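PDB 2CYA: tyrosine--tRNA ligase from Aeropyrum pernix, which probably activates tyrosine with ATP and transfers it to the acceptor end of tRNA(Tyr), as a homodimeric class I aminoacyl-tRNA synthetase. Local coordinates for residues 253-256 / 257-261; 337-340 / 341-344; 125-128 / 129-132. All coordinates share one frame; numbering follows the deposited sequence.

Interaction 1 of 3, residues 253-256 / 257-261; sequences SDDD and IRRKI
Asp256 and Arg259 meet one turn apart in the first turns of helix 254-262. Their side chains run side by side and point the same way. Arg259 NH1 and Asp256 OD2 form a salt bridge modelled at 2.4 Å, so short that its exact length is doubtful. The carboxylate and guanidinium planes are turned 65° apart, so the two groups do not pair flat. Arg259 CG stands anti to the backbone N (chi1 179°), and the chain then bends at chi3 (-39°). The bend lays one guanidinium face over Asp256 CA. A second salt bridge joins Arg259 NH2 to Glu245.

Water extends the charge pairing. One water donates to Asp255 OD1 and accepts from Arg259 NE, lying in plane at the guanidinium edge, 2.9 Å from NE. Another joins Asp255 OD2 to Arg258 NH2. Asp255 thus reaches both arginines through solvent. Arg258 NE is in a salt bridge with Glu332 of helix 323-346, whose arginines take the carboxylate of Asp254.

The remaining bonds cap the N-terminal end of the helix and start its first turn. Asp256 N donates to Ser253 OG at 2.9 Å. Ser253 N returns a weak bond of 3.3 Å to Asp256 OD1. The two residues form a capping box. Ile257 N then binds Ser253 O at 3.0 Å, and Lys260 N binds Asp256 O at 2.9 Å.

With an alanine in place of Arg259, Asp256 OD2 and Glu245 would probably lose the positive mate they share. Asp256 works with both carboxylate oxygens, OD1 for the cap and OD2 for Arg259. Three acidic residues in the first turn are likely to suit the positive end of the helix dipole, and the arginines that follow would offset their charge.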
ATOM      1  N   SER A 253     -17.934  17.092  32.522  1.00 30.61           N
ATOM      2  CA  SER A 253     -18.838  17.918  33.325  1.00 30.04           C
ATOM      3  C   SER A 253     -18.106  19.186  33.736  1.00 28.98           C
ATOM      4  O   SER A 253     -16.876  19.250  33.628  1.00 29.18           O
ATOM      5  CB  SER A 253     -19.260  17.153  34.588  1.00 28.21           C
ATOM      6  OG  SER A 253     -18.134  16.909  35.430  1.00 30.32           O
ATOM      7  N   ASP A 254     -18.850  20.188  34.205  1.00 28.03           N
ATOM      8  CA  ASP A 254     -18.241  21.442  34.663  1.00 28.19           C
ATOM      9  C   ASP A 254     -17.286  21.111  35.817  1.00 28.47           C
ATOM     10  O   ASP A 254     -16.219  21.704  35.941  1.00 27.11           O
ATOM     11  CB  ASP A 254     -19.306  22.427  35.184  1.00 29.20           C
ATOM     12  CG  ASP A 254     -20.208  22.974  34.081  1.00 30.17           C
ATOM     13  OD1 ASP A 254     -21.167  23.685  34.424  1.00 31.20           O
ATOM     14  OD2 ASP A 254     -19.965  22.713  32.882  1.00 30.66           O
ATOM     15  N   ASP A 255     -17.678  20.164  36.668  1.00 29.89           N
ATOM     16  CA  ASP A 255     -16.833  19.788  37.804  1.00 31.14           C
ATOM     17  C   ASP A 255     -15.551  19.079  37.338  1.00 31.98           C
ATOM     18  O   ASP A 255     -14.479  19.311  37.891  1.00 31.12           O
ATOM     19  CB  ASP A 255     -17.600  18.897  38.767  1.00 32.41           C
ATOM     20  CG  ASP A 255     -16.815  18.602  40.039  1.00 35.03           C
ATOM     21  OD1 ASP A 255     -16.618  17.409  40.360  1.00 34.99           O
ATOM     22  OD2 ASP A 255     -16.404  19.565  40.721  1.00 35.36           O
ATOM     23  N   ASP A 256     -15.663  18.226  36.318  1.00 32.91           N
ATOM     24  CA  ASP A 256     -14.490  17.529  35.768  1.00 32.48           C
ATOM     25  C   ASP A 256     -13.506  18.581  35.241  1.00 34.14           C
ATOM     26  O   ASP A 256     -12.293  18.479  35.453  1.00 34.07           O
ATOM     27  CB  ASP A 256     -14.889  16.621  34.603  1.00 33.63           C
ATOM     28  CG  ASP A 256     -15.582  15.350  35.043  1.00 35.76           C
ATOM     29  OD1 ASP A 256     -16.266  14.731  34.197  1.00 36.97           O
ATOM     30  OD2 ASP A 256     -15.443  14.959  36.218  1.00 37.30           O
ATOM     31  N   ILE A 257     -14.030  19.586  34.538  1.00 31.78           N
ATOM     32  CA  ILE A 257     -13.180  20.642  33.999  1.00 31.93           C
ATOM     33  C   ILE A 257     -12.482  21.446  35.112  1.00 31.87           C
ATOM     34  O   ILE A 257     -11.309  21.793  34.995  1.00 31.41           O
ATOM     35  CB  ILE A 257     -13.998  21.595  33.085  1.00 31.96           C
ATOM     36  CG1 ILE A 257     -14.475  20.834  31.843  1.00 34.15           C
ATOM     37  CG2 ILE A 257     -13.147  22.777  32.641  1.00 30.32           C
ATOM     38  CD1 ILE A 257     -15.356  21.664  30.916  1.00 36.85           C
ATOM     39  N   ARG A 258     -13.208  21.766  36.179  1.00 32.31           N
ATOM     40  CA  ARG A 258     -12.622  22.502  37.298  1.00 31.87           C
ATOM     41  C   ARG A 258     -11.496  21.694  37.958  1.00 33.31           C
ATOM     42  O   ARG A 258     -10.447  22.246  38.315  1.00 32.18           O
ATOM     43  CB  ARG A 258     -13.693  22.815  38.344  1.00 31.55           C
ATOM     44  CG  ARG A 258     -14.495  24.061  38.045  1.00 30.16           C
ATOM     45  CD  ARG A 258     -15.638  24.240  39.010  1.00 31.47           C
ATOM     46  NE  ARG A 258     -16.552  25.259  38.497  1.00 34.52           N
ATOM     47  CZ  ARG A 258     -17.859  25.085  38.326  1.00 31.17           C
ATOM     48  NH1 ARG A 258     -18.583  26.080  37.842  1.00 34.37           N
ATOM     49  NH2 ARG A 258     -18.441  23.938  38.657  1.00 28.23           N
ATOM     50  N   ARG A 259     -11.720  20.390  38.115  1.00 33.38           N
ATOM     51  CA  ARG A 259     -10.729  19.514  38.738  1.00 36.89           C
ATOM     52  C   ARG A 259      -9.478  19.400  37.869  1.00 37.02           C
ATOM     53  O   ARG A 259      -8.364  19.665  38.327  1.00 36.67           O
ATOM     54  CB  ARG A 259     -11.305  18.110  38.963  1.00 37.10           C
ATOM     55  CG  ARG A 259     -10.319  17.114  39.603  1.00 40.44           C
ATOM     56  CD  ARG A 259     -10.643  15.694  39.157  1.00 43.88           C
ATOM     57  NE  ARG A 259     -12.089  15.509  39.110  1.00 47.57           N
ATOM     58  CZ  ARG A 259     -12.757  14.924  38.118  1.00 45.73           C
ATOM     59  NH1 ARG A 259     -14.078  14.829  38.198  1.00 45.68           N
ATOM     60  NH2 ARG A 259     -12.124  14.438  37.058  1.00 42.16           N
ATOM     61  N   LYS A 260      -9.675  19.011  36.610  1.00 35.86           N
ATOM     62  CA  LYS A 260      -8.564  18.850  35.680  1.00 34.45           C
ATOM     63  C   LYS A 260      -7.738  20.114  35.516  1.00 34.12           C
ATOM     64  O   LYS A 260      -6.515  20.047  35.452  1.00 33.86           O
ATOM     65  CB  LYS A 260      -9.075  18.379  34.316  1.00 31.77           C
ATOM     66  CG  LYS A 260      -9.666  16.979  34.341  1.00 30.24           C
ATOM     67  CD  LYS A 260     -10.145  16.564  32.946  1.00 29.63           C
ATOM     68  CE  LYS A 260     -10.809  15.203  32.957  1.00 28.97           C
ATOM     69  NZ  LYS A 260     -11.071  14.765  31.551  1.00 31.41           N
ATOM     70  N   ILE A 261      -8.388  21.267  35.440  1.00 34.36           N
ATOM     71  CA  ILE A 261      -7.642  22.513  35.291  1.00 36.28           C
ATOM     72  C   ILE A 261      -6.930  22.891  36.603  1.00 39.14           C
ATOM     73  O   ILE A 261      -5.781  23.333  36.598  1.00 39.14           O
ATOM     74  CB  ILE A 261      -8.576  23.660  34.857  1.00 34.60           C
ATOM     75  CG1 ILE A 261      -9.144  23.359  33.460  1.00 34.71           C
ATOM     76  CG2 ILE A 261      -7.827  24.982  34.883  1.00 33.57           C
ATOM     77  CD1 ILE A 261      -8.095  23.134  32.387  1.00 32.11           C
TER
HETATM   78  O   HOH W   1     -17.776  22.137  40.886  1.00 31.73           O
HETATM   79  O   HOH W   2     -13.993  16.597  40.968  1.00 33.87           O

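Interaction 2 of 3, residues 337-340 / 341-344; sequences VVRP and IRGA
Arg342 folds back over the preceding turn of helix 323-346 and meets Val338 and Arg339. Arg342 CB lies 3.4 Å from Val338 O and 4.1 Å from Val338 CG1. The side chains of Val338 and Arg342 cross at about a right angle. Arg342 CG leaves anti to the backbone N (chi1 -176°), and the chain turns at chi3 (56°), which carries the guanidinium back along the helix. Arg342 CZ then comes within 4.2 Å of Arg339 CA. The same guanidinium face has Val338 CG1 and Arg339 CA over it.

At the tip, Arg342 NH2 is 3.7 Å from Arg339 CA and 4.0 Å from Arg339 NE. The two groups share a water, which accepts from Arg339 NE and, weakly, from Arg342 NH2, and both gather on the Asp254 carboxylate, one to each oxygen. Arg342 NH1 reaches the carbonyl O of Asp252.

In the backbone, Arg342 N binds Val338 O at 2.8 Å. Pro340 has no N-H for the turn before, and the helix kinks there. The arrangement is a proline-kinked helix whose arginines, spaced i to i+3, dock on the N-terminal end of helix 254-262.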
ATOM      1  N   VAL A 337     -17.256  27.634  26.995  1.00 28.66           N
ATOM      2  CA  VAL A 337     -16.995  27.172  25.642  1.00 27.01           C
ATOM      3  C   VAL A 337     -17.532  25.759  25.450  1.00 27.75           C
ATOM      4  O   VAL A 337     -18.123  25.441  24.418  1.00 24.79           O
ATOM      5  CB  VAL A 337     -15.478  27.165  25.318  1.00 29.17           C
ATOM      6  CG1 VAL A 337     -15.246  26.483  23.970  1.00 24.80           C
ATOM      7  CG2 VAL A 337     -14.927  28.627  25.270  1.00 26.96           C
ATOM      8  N   VAL A 338     -17.330  24.914  26.457  1.00 26.81           N
ATOM      9  CA  VAL A 338     -17.758  23.530  26.371  1.00 28.37           C
ATOM     10  C   VAL A 338     -19.258  23.276  26.552  1.00 30.39           C
ATOM     11  O   VAL A 338     -19.828  22.409  25.888  1.00 29.53           O
ATOM     12  CB  VAL A 338     -16.963  22.672  27.383  1.00 28.24           C
ATOM     13  CG1 VAL A 338     -17.585  21.307  27.516  1.00 27.02           C
ATOM     14  CG2 VAL A 338     -15.511  22.546  26.916  1.00 24.75           C
ATOM     15  N   ARG A 339     -19.894  24.039  27.432  1.00 29.44           N
ATOM     16  CA  ARG A 339     -21.314  23.870  27.715  1.00 32.23           C
ATOM     17  C   ARG A 339     -22.186  23.616  26.486  1.00 31.43           C
ATOM     18  O   ARG A 339     -22.852  22.585  26.406  1.00 33.23           O
ATOM     19  CB  ARG A 339     -21.835  25.077  28.508  1.00 33.88           C
ATOM     20  CG  ARG A 339     -23.286  24.970  28.949  1.00 38.09           C
ATOM     21  CD  ARG A 339     -23.580  25.957  30.093  1.00 40.16           C
ATOM     22  NE  ARG A 339     -22.926  25.564  31.349  1.00 41.47           N
ATOM     23  CZ  ARG A 339     -22.506  26.427  32.272  1.00 44.17           C
ATOM     24  NH1 ARG A 339     -22.668  27.735  32.086  1.00 43.87           N
ATOM     25  NH2 ARG A 339     -21.917  25.990  33.381  1.00 43.66           N
ATOM     26  N   PRO A 340     -22.193  24.540  25.511  1.00 30.00           N
ATOM     27  CA  PRO A 340     -23.027  24.300  24.331  1.00 30.81           C
ATOM     28  C   PRO A 340     -22.606  23.105  23.464  1.00 31.00           C
ATOM     29  O   PRO A 340     -23.459  22.449  22.863  1.00 31.62           O
ATOM     30  CB  PRO A 340     -22.967  25.637  23.577  1.00 29.17           C
ATOM     31  CG  PRO A 340     -21.645  26.198  23.988  1.00 30.76           C
ATOM     32  CD  PRO A 340     -21.589  25.880  25.463  1.00 29.71           C
ATOM     33  N   ILE A 341     -21.305  22.829  23.381  1.00 30.22           N
ATOM     34  CA  ILE A 341     -20.830  21.687  22.599  1.00 28.18           C
ATOM     35  C   ILE A 341     -21.298  20.396  23.266  1.00 30.15           C
ATOM     36  O   ILE A 341     -21.800  19.472  22.605  1.00 29.40           O
ATOM     37  CB  ILE A 341     -19.304  21.683  22.513  1.00 26.50           C
ATOM     38  CG1 ILE A 341     -18.858  22.955  21.782  1.00 23.12           C
ATOM     39  CG2 ILE A 341     -18.813  20.408  21.798  1.00 23.42           C
ATOM     40  CD1 ILE A 341     -17.385  23.201  21.795  1.00 26.48           C
ATOM     41  N   ARG A 342     -21.123  20.341  24.584  1.00 28.46           N
ATOM     42  CA  ARG A 342     -21.538  19.195  25.370  1.00 28.11           C
ATOM     43  C   ARG A 342     -23.040  18.964  25.187  1.00 29.19           C
ATOM     44  O   ARG A 342     -23.495  17.823  25.041  1.00 28.87           O
ATOM     45  CB  ARG A 342     -21.225  19.453  26.842  1.00 29.32           C
ATOM     46  CG  ARG A 342     -21.518  18.283  27.772  1.00 25.55           C
ATOM     47  CD  ARG A 342     -21.024  18.617  29.166  1.00 26.76           C
ATOM     48  NE  ARG A 342     -21.629  19.858  29.627  1.00 26.20           N
ATOM     49  CZ  ARG A 342     -21.071  20.714  30.472  1.00 26.45           C
ATOM     50  NH1 ARG A 342     -19.859  20.493  30.984  1.00 24.78           N
ATOM     51  NH2 ARG A 342     -21.731  21.811  30.786  1.00 24.79           N
ATOM     52  N   GLY A 343     -23.805  20.052  25.180  1.00 28.89           N
ATOM     53  CA  GLY A 343     -25.243  19.948  25.005  1.00 29.75           C
ATOM     54  C   GLY A 343     -25.667  19.356  23.669  1.00 30.46           C
ATOM     55  O   GLY A 343     -26.534  18.479  23.620  1.00 30.26           O
ATOM     56  N   ALA A 344     -25.060  19.832  22.584  1.00 30.79           N
ATOM     57  CA  ALA A 344     -25.380  19.332  21.248  1.00 30.55           C
ATOM     58  C   ALA A 344     -25.078  17.846  21.118  1.00 31.24           C
ATOM     59  O   ALA A 344     -25.745  17.131  20.377  1.00 33.58           O
ATOM     60  CB  ALA A 344     -24.597  20.109  20.194  1.00 30.24           C
TER
HETATM   61  O   HOH W   3     -24.107  22.626  31.645  1.00 48.81           O

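Interaction 3 of 3, residues 125-128 / 129-132; sequences DYWG and LVIR
Tyr126 O is gripped by two backbone N-H groups of the next turn. Val130 N donates to Tyr126 O at 2.9 Å and lies in the carbonyl plane. Leu129 N also comes to 2.9 Å from Tyr126 O, but its bond is weak, with an angle of 123° at the hydrogen. Leu129 N donates to Asp125 O as well. Further along, Ile131 N binds Trp127 O and Arg132 N binds Gly128 O.

Val130 is the side chain that meets both aromatic residues. Its CG2 sits over one face of the Tyr126 ring, toward the rim. This is a CH-pi contact, with Val130 CG2 4.2 Å from the centroid of the Tyr126 ring and 23° off the ring normal. Val130 CG2 also comes within 4.0 Å of Trp127 CE3. Val130 and Trp127 lie side by side and point the same way, whereas Val130 crosses the tyrosine at a slant. CG2 is placed beside the Val130 backbone N, with CG1 anti to it (chi1 166°), and this turns CG2 to the two rings.

Tyr126 CD2 lies 3.7 Å above the centre of the Trp127 ring, while Trp127 NE1 lies in plane at the tyrosine edge. NE1 is hydrogen-bonded to Ala121 O.

Tyr126 OH is hydrogen-bonded to Met168 O and to OD1 of Asp172, a residue predicted to bind L-tyrosine. If Asp172 does bind the substrate, Tyr126 would be a second-shell residue able to position it. Trp127 stacks on Trp127 of the second subunit and packs on its Trp76. The aromatic face of helix 124-135 thus packs through Tyr126 and Val130 on helix 161-175, which carries predicted tyrosine-binding residues of the class I catalytic domain, and takes part in the dimer interface through Trp127.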
ATOM      1  N   ASP A 125      -8.012   4.534  -8.735  1.00 30.43           N
ATOM      2  CA  ASP A 125      -7.088   5.629  -9.007  1.00 31.09           C
ATOM      3  C   ASP A 125      -6.401   6.124  -7.746  1.00 29.18           C
ATOM      4  O   ASP A 125      -5.270   6.585  -7.801  1.00 29.61           O
ATOM      5  CB  ASP A 125      -7.805   6.783  -9.703  1.00 34.68           C
ATOM      6  CG  ASP A 125      -8.209   6.430 -11.123  1.00 37.34           C
ATOM      7  OD1 ASP A 125      -7.562   5.527 -11.704  1.00 39.17           O
ATOM      8  OD2 ASP A 125      -9.155   7.051 -11.655  1.00 39.81           O
ATOM      9  N   TYR A 126      -7.079   6.025  -6.608  1.00 26.02           N
ATOM     10  CA  TYR A 126      -6.457   6.447  -5.375  1.00 25.94           C
ATOM     11  C   TYR A 126      -5.269   5.523  -5.080  1.00 26.64           C
ATOM     12  O   TYR A 126      -4.160   5.999  -4.795  1.00 25.65           O
ATOM     13  CB  TYR A 126      -7.447   6.387  -4.217  1.00 24.77           C
ATOM     14  CG  TYR A 126      -6.791   6.585  -2.880  1.00 25.44           C
ATOM     15  CD1 TYR A 126      -6.373   7.855  -2.458  1.00 24.68           C
ATOM     16  CD2 TYR A 126      -6.619   5.510  -2.016  1.00 25.53           C
ATOM     17  CE1 TYR A 126      -5.812   8.036  -1.196  1.00 26.20           C
ATOM     18  CE2 TYR A 126      -6.054   5.674  -0.765  1.00 24.47           C
ATOM     19  CZ  TYR A 126      -5.652   6.932  -0.351  1.00 26.91           C
ATOM     20  OH  TYR A 126      -5.085   7.071   0.905  1.00 24.27           O
ATOM     21  N   TRP A 127      -5.497   4.206  -5.152  1.00 25.52           N
ATOM     22  CA  TRP A 127      -4.413   3.254  -4.888  1.00 23.93           C
ATOM     23  C   TRP A 127      -3.369   3.396  -5.970  1.00 23.75           C
ATOM     24  O   TRP A 127      -2.186   3.218  -5.728  1.00 23.53           O
ATOM     25  CB  TRP A 127      -4.965   1.817  -4.780  1.00 22.95           C
ATOM     26  CG  TRP A 127      -5.882   1.706  -3.588  1.00 19.43           C
ATOM     27  CD1 TRP A 127      -7.258   1.676  -3.603  1.00 20.79           C
ATOM     28  CD2 TRP A 127      -5.501   1.796  -2.210  1.00 18.24           C
ATOM     29  NE1 TRP A 127      -7.748   1.755  -2.318  1.00 20.54           N
ATOM     30  CE2 TRP A 127      -6.690   1.831  -1.445  1.00 18.42           C
ATOM     31  CE3 TRP A 127      -4.263   1.858  -1.544  1.00 18.96           C
ATOM     32  CZ2 TRP A 127      -6.683   1.925  -0.043  1.00 16.78           C
ATOM     33  CZ3 TRP A 127      -4.257   1.952  -0.149  1.00 17.52           C
ATOM     34  CH2 TRP A 127      -5.462   1.986   0.584  1.00 16.58           C
ATOM     35  N   GLY A 128      -3.806   3.765  -7.167  1.00 26.14           N
ATOM     36  CA  GLY A 128      -2.850   3.990  -8.237  1.00 27.40           C
ATOM     37  C   GLY A 128      -1.858   5.074  -7.810  1.00 30.00           C
ATOM     38  O   GLY A 128      -0.648   4.978  -8.111  1.00 28.96           O
ATOM     39  N   LEU A 129      -2.360   6.096  -7.099  1.00 29.90           N
ATOM     40  CA  LEU A 129      -1.519   7.207  -6.602  1.00 29.94           C
ATOM     41  C   LEU A 129      -0.662   6.740  -5.445  1.00 29.96           C
ATOM     42  O   LEU A 129       0.491   7.145  -5.304  1.00 32.90           O
ATOM     43  CB  LEU A 129      -2.372   8.397  -6.104  1.00 30.60           C
ATOM     44  CG  LEU A 129      -2.673   9.596  -7.008  1.00 31.80           C
ATOM     45  CD1 LEU A 129      -3.646  10.551  -6.296  1.00 29.61           C
ATOM     46  CD2 LEU A 129      -1.377  10.330  -7.335  1.00 29.26           C
ATOM     47  N   VAL A 130      -1.225   5.919  -4.571  1.00 28.17           N
ATOM     48  CA  VAL A 130      -0.422   5.422  -3.468  1.00 28.59           C
ATOM     49  C   VAL A 130       0.816   4.708  -4.035  1.00 30.51           C
ATOM     50  O   VAL A 130       1.916   4.804  -3.480  1.00 30.95           O
ATOM     51  CB  VAL A 130      -1.230   4.463  -2.586  1.00 28.03           C
ATOM     52  CG1 VAL A 130      -0.306   3.711  -1.661  1.00 27.00           C
ATOM     53  CG2 VAL A 130      -2.253   5.267  -1.773  1.00 28.30           C
ATOM     54  N   ILE A 131       0.644   4.010  -5.151  1.00 28.84           N
ATOM     55  CA  ILE A 131       1.777   3.315  -5.756  1.00 31.24           C
ATOM     56  C   ILE A 131       2.758   4.274  -6.437  1.00 30.68           C
ATOM     57  O   ILE A 131       3.975   4.157  -6.274  1.00 30.18           O
ATOM     58  CB  ILE A 131       1.304   2.265  -6.771  1.00 30.91           C
ATOM     59  CG1 ILE A 131       0.587   1.136  -6.022  1.00 34.10           C
ATOM     60  CG2 ILE A 131       2.497   1.706  -7.535  1.00 31.61           C
ATOM     61  CD1 ILE A 131       0.078   0.058  -6.922  1.00 37.18           C
ATOM     62  N   ARG A 132       2.239   5.222  -7.200  1.00 31.45           N
ATOM     63  CA  ARG A 132       3.123   6.173  -7.852  1.00 34.32           C
ATOM     64  C   ARG A 132       3.911   6.967  -6.805  1.00 36.31           C
ATOM     65  O   ARG A 132       5.103   7.262  -6.987  1.00 37.23           O
ATOM     66  CB  ARG A 132       2.303   7.070  -8.767  1.00 36.22           C
ATOM     67  CG  ARG A 132       1.850   6.313 -10.017  1.00 40.05           C
ATOM     68  CD  ARG A 132       0.732   7.016 -10.717  1.00 43.94           C
ATOM     69  NE  ARG A 132       0.987   8.445 -10.762  1.00 50.41           N
ATOM     70  CZ  ARG A 132       0.030   9.359 -10.863  1.00 52.13           C
ATOM     71  NH1 ARG A 132      -1.246   8.974 -10.935  1.00 51.17           N
ATOM     72  NH2 ARG A 132       0.346  10.652 -10.866  1.00 51.78           N
TER

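Interactions 1 and 2 touch, with centres 14 Å apart. Asp254 of interaction 1 links them: its OD1 is 2.6 Å from Arg339 NH2 and its OD2 is 2.9 Å from Arg342 NH2, two salt bridges that fasten helix 254-262 to helix 323-346. Ile257 packs on Val338 beside them. Both contacts lie near the inferred ATP site: the side chains of Lys260 and Val338 are about 8 and 9 Å from that of His49. Interaction 3 lies across the chain's centre, its centre about 46 Å from interaction 1 and 40 Å from interaction 2. It borders the predicted tyrosine site and the dimer interface instead.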